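Local structure of sensor protein QseC (Escherichia coli, 3JZ3) at residues L125-V139 and N144-G156. The protein acts as the membrane histidine kinase of the QseB/QseC two-component system, using ATP to phosphorylate itself and activating the flagellar regulon. Numbering follows the deposited sequence.
Sequences LLDNAVRYSPQGSVV and NADNFIVRDNGPG
Asp152 OD2 is gripped from within its own loop and from the neighbouring strand, while the rest of its side chain lies against Ala129 and Ser133. Gly154 N donates to the anti lone pair of Asp152 OD2 at 2.8 Å, closing an Asx turn, and Phe208 N of strand 208-213 adds a weak second bond. With CG set between backbone N and carbonyl carbon (chi1 61°), the carboxylate reaches back to Gly154 N and still brings OD1 beside the CA and CB of Ala129. At the root of this side chain, Asp152 CB sits 3.5 Å from Ala129 O. Near the C-terminal end of helix 115-131, Ala129 O is taken by Ser133 OG at 2.6 Å, the hydroxyl approaching a little out of the carbonyl plane.

The turn then lays Gly154 against the chain leaving the helix: its CA makes a CA-H...O contact of 3.1 Å with Tyr132 O, and the CD of Pro155 touches the same oxygen. Nearby, Arg151 NH1 bonds Asn153 OD1 with an N-H...O angle of 166°, approaching from above the amide's carbonyl plane and steadying a side chain that packs on Ser137 CB.

Deeper in, the union is apolar. Val150 sets CG1 against Ala129 CB at 3.7 Å and CG2 beside Leu125 CB, while Leu125 CD1 meets Phe148 CE1 at 4.0 Å, the two side chains inclined to one another. The axes of helix 125-131 and strand 147-151 come within 8.5 Å, their directions differing by 27°.

Here a general principle becomes concrete: in the catalytic ATP-binding domain of this cytoplasmic segment, a helix packed on a sheet joins the N box to the G1 box, Asp-Asn-Gly-Pro-Gly, motifs that in relatives line the ATP pocket of the Bergerat fold.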
# COMPACT_ATOMS: atom_id res chain seq x y z
N LEU B 125 2.54 -7.95 12.42
CA LEU B 125 2.44 -8.84 13.57
C LEU B 125 1.51 -10.01 13.28
O LEU B 125 1.75 -11.14 13.73
CB LEU B 125 1.95 -8.09 14.80
CG LEU B 125 2.81 -6.98 15.40
CD1 LEU B 125 2.05 -6.32 16.53
CD2 LEU B 125 4.16 -7.50 15.88
N LEU B 126 0.45 -9.73 12.51
CA LEU B 126 -0.54 -10.73 12.14
C LEU B 126 -0.01 -11.73 11.13
O LEU B 126 -0.17 -12.93 11.31
CB LEU B 126 -1.80 -10.06 11.60
CG LEU B 126 -2.92 -9.82 12.60
CD1 LEU B 126 -4.05 -9.08 11.92
CD2 LEU B 126 -3.42 -11.13 13.17
N ASP B 127 0.60 -11.22 10.06
CA ASP B 127 1.22 -12.07 9.03
C ASP B 127 2.31 -12.95 9.63
O ASP B 127 2.41 -14.13 9.28
CB ASP B 127 1.80 -11.22 7.90
CG ASP B 127 0.72 -10.52 7.08
OD1 ASP B 127 -0.47 -10.85 7.23
OD2 ASP B 127 1.08 -9.63 6.27
N ASN B 128 3.10 -12.38 10.53
CA ASN B 128 4.13 -13.12 11.26
C ASN B 128 3.54 -14.23 12.13
O ASN B 128 4.10 -15.34 12.18
CB ASN B 128 4.98 -12.16 12.10
CG ASN B 128 6.04 -12.89 12.92
OD1 ASN B 128 6.72 -13.79 12.43
ND2 ASN B 128 6.19 -12.49 14.18
N ALA B 129 2.42 -13.95 12.79
CA ALA B 129 1.77 -14.92 13.67
C ALA B 129 1.11 -16.06 12.89
O ALA B 129 1.13 -17.21 13.34
CB ALA B 129 0.77 -14.24 14.58
N VAL B 130 0.54 -15.74 11.73
CA VAL B 130 -0.08 -16.75 10.87
C VAL B 130 0.99 -17.62 10.18
O VAL B 130 0.75 -18.78 9.84
CB VAL B 130 -1.00 -16.09 9.80
CG1 VAL B 130 -1.48 -17.10 8.77
CG2 VAL B 130 -2.19 -15.42 10.47
N ARG B 131 2.23 -17.00 10.02
CA ARG B 131 3.26 -17.67 9.19
C ARG B 131 3.93 -18.82 9.96
O ARG B 131 4.14 -19.90 9.42
CB ARG B 131 4.29 -16.64 8.72
CG ARG B 131 5.53 -17.20 8.04
CD ARG B 131 6.54 -16.09 7.81
NE ARG B 131 7.66 -16.54 6.99
CZ ARG B 131 7.67 -16.52 5.66
NH1 ARG B 131 6.61 -16.08 4.98
NH2 ARG B 131 8.75 -16.95 5.00
N TYR B 132 4.24 -18.57 11.24
CA TYR B 132 4.88 -19.57 12.08
C TYR B 132 3.87 -20.38 12.89
O TYR B 132 4.24 -21.10 13.83
CB TYR B 132 5.94 -18.92 12.97
CG TYR B 132 7.11 -18.36 12.19
CD1 TYR B 132 8.19 -19.16 11.85
CD2 TYR B 132 7.12 -17.03 11.78
CE1 TYR B 132 9.27 -18.66 11.13
CE2 TYR B 132 8.19 -16.51 11.05
CZ TYR B 132 9.26 -17.33 10.73
OH TYR B 132 10.32 -16.83 10.02
N SER B 133 2.60 -20.26 12.52
CA SER B 133 1.54 -21.08 13.11
C SER B 133 1.46 -22.41 12.39
O SER B 133 1.33 -22.45 11.17
CB SER B 133 0.19 -20.36 13.03
OG SER B 133 0.02 -19.45 14.10
N PRO B 134 1.55 -23.52 13.15
CA PRO B 134 1.31 -24.85 12.58
C PRO B 134 -0.16 -25.03 12.22
O PRO B 134 -1.02 -24.40 12.84
CB PRO B 134 1.72 -25.80 13.71
CG PRO B 134 1.53 -25.01 14.95
CD PRO B 134 1.88 -23.59 14.59
N GLN B 135 -0.44 -25.88 11.24
CA GLN B 135 -1.81 -26.19 10.84
C GLN B 135 -2.62 -26.72 12.02
O GLN B 135 -2.13 -27.55 12.80
CB GLN B 135 -1.83 -27.18 9.67
N GLY B 136 -3.85 -26.22 12.15
CA GLY B 136 -4.75 -26.64 13.22
C GLY B 136 -4.65 -25.83 14.50
O GLY B 136 -5.37 -26.10 15.46
N SER B 137 -3.76 -24.84 14.52
CA SER B 137 -3.57 -24.00 15.71
C SER B 137 -4.35 -22.69 15.63
O SER B 137 -4.96 -22.37 14.60
CB SER B 137 -2.08 -23.75 15.97
OG SER B 137 -1.51 -22.98 14.93
N VAL B 138 -4.31 -21.92 16.71
CA VAL B 138 -5.08 -20.69 16.83
C VAL B 138 -4.17 -19.48 17.02
O VAL B 138 -3.22 -19.53 17.81
CB VAL B 138 -6.09 -20.75 18.02
CG1 VAL B 138 -7.01 -19.54 18.02
CG2 VAL B 138 -6.91 -22.04 17.97
N VAL B 139 -4.46 -18.40 16.29
CA VAL B 139 -3.82 -17.11 16.52
C VAL B 139 -4.74 -16.24 17.37
O VAL B 139 -5.90 -16.01 17.02
CB VAL B 139 -3.49 -16.38 15.19
CG1 VAL B 139 -2.93 -14.99 15.45
CG2 VAL B 139 -2.51 -17.21 14.36
N ASN B 144 -6.69 -4.88 24.86
CA ASN B 144 -6.88 -4.47 26.24
C ASN B 144 -6.88 -2.94 26.34
O ASN B 144 -6.63 -2.25 25.35
CB ASN B 144 -5.80 -5.09 27.13
CG ASN B 144 -5.84 -6.60 27.11
OD1 ASN B 144 -6.86 -7.21 27.42
ND2 ASN B 144 -4.73 -7.23 26.73
N ALA B 145 -7.15 -2.41 27.54
CA ALA B 145 -7.24 -0.96 27.76
C ALA B 145 -6.01 -0.17 27.29
O ALA B 145 -6.15 0.86 26.63
CB ALA B 145 -7.53 -0.66 29.23
N ASP B 146 -4.82 -0.68 27.61
CA ASP B 146 -3.58 0.03 27.31
C ASP B 146 -2.56 -0.81 26.52
O ASP B 146 -1.38 -0.48 26.48
CB ASP B 146 -2.94 0.54 28.61
CG ASP B 146 -2.61 -0.57 29.59
OD1 ASP B 146 -2.96 -1.75 29.33
OD2 ASP B 146 -1.98 -0.27 30.63
N ASN B 147 -3.04 -1.88 25.90
CA ASN B 147 -2.22 -2.73 25.05
C ASN B 147 -3.06 -3.63 24.15
O ASN B 147 -4.23 -3.89 24.45
CB ASN B 147 -1.27 -3.60 25.89
CG ASN B 147 -2.02 -4.61 26.76
OD1 ASN B 147 -2.20 -5.76 26.37
ND2 ASN B 147 -2.46 -4.16 27.93
N PHE B 148 -2.48 -4.09 23.05
CA PHE B 148 -3.02 -5.24 22.35
C PHE B 148 -1.96 -6.32 22.20
O PHE B 148 -0.76 -6.03 22.23
CB PHE B 148 -3.73 -4.88 21.02
CG PHE B 148 -2.82 -4.38 19.94
CD1 PHE B 148 -2.21 -5.27 19.06
CD2 PHE B 148 -2.61 -3.01 19.77
CE1 PHE B 148 -1.37 -4.81 18.03
CE2 PHE B 148 -1.78 -2.54 18.74
CZ PHE B 148 -1.16 -3.44 17.88
N ILE B 149 -2.40 -7.57 22.07
CA ILE B 149 -1.50 -8.71 22.00
C ILE B 149 -1.82 -9.57 20.79
O ILE B 149 -2.98 -9.88 20.53
CB ILE B 149 -1.57 -9.59 23.28
CG1 ILE B 149 -1.18 -8.79 24.54
CG2 ILE B 149 -0.68 -10.83 23.15
CD1 ILE B 149 -1.68 -9.39 25.86
N VAL B 150 -0.77 -9.94 20.05
CA VAL B 150 -0.87 -10.94 19.00
C VAL B 150 -0.03 -12.13 19.44
O VAL B 150 1.14 -11.98 19.80
CB VAL B 150 -0.40 -10.38 17.63
CG1 VAL B 150 -0.64 -11.40 16.52
CG2 VAL B 150 -1.11 -9.07 17.31
N ARG B 151 -0.63 -13.32 19.43
CA ARG B 151 -0.05 -14.50 20.04
C ARG B 151 -0.33 -15.75 19.21
O ARG B 151 -1.47 -16.01 18.82
CB ARG B 151 -0.62 -14.67 21.45
CG ARG B 151 -0.17 -15.90 22.20
CD ARG B 151 -1.27 -16.39 23.13
NE ARG B 151 -0.81 -17.46 24.02
CZ ARG B 151 -0.68 -18.73 23.68
NH1 ARG B 151 -0.96 -19.14 22.44
NH2 ARG B 151 -0.25 -19.61 24.58
N ASP B 152 0.72 -16.53 18.93
CA ASP B 152 0.60 -17.78 18.18
C ASP B 152 1.12 -18.98 18.97
O ASP B 152 1.63 -18.83 20.08
CB ASP B 152 1.30 -17.66 16.82
CG ASP B 152 2.80 -17.39 16.94
OD1 ASP B 152 3.22 -16.24 16.69
OD2 ASP B 152 3.55 -18.32 17.30
N ASN B 153 0.99 -20.17 18.38
CA ASN B 153 1.47 -21.42 18.99
C ASN B 153 2.70 -22.00 18.29
O ASN B 153 2.95 -23.21 18.37
CB ASN B 153 0.34 -22.46 19.01
CG ASN B 153 -0.74 -22.12 20.01
OD1 ASN B 153 -0.47 -21.98 21.21
ND2 ASN B 153 -1.97 -22.00 19.53
N GLY B 154 3.45 -21.15 17.60
CA GLY B 154 4.64 -21.58 16.87
C GLY B 154 5.91 -21.60 17.70
O GLY B 154 5.85 -21.45 18.92
N PRO B 155 7.07 -21.79 17.04
CA PRO B 155 8.38 -21.85 17.69
C PRO B 155 8.75 -20.57 18.43
O PRO B 155 8.25 -19.49 18.11
CB PRO B 155 9.34 -22.07 16.51
CG PRO B 155 8.50 -22.65 15.42
CD PRO B 155 7.17 -21.98 15.58
N GLY B 156 9.63 -20.69 19.42
CA GLY B 156 10.09 -19.55 20.22
C GLY B 156 11.54 -19.21 19.95
O GLY B 156 12.05 -18.20 20.43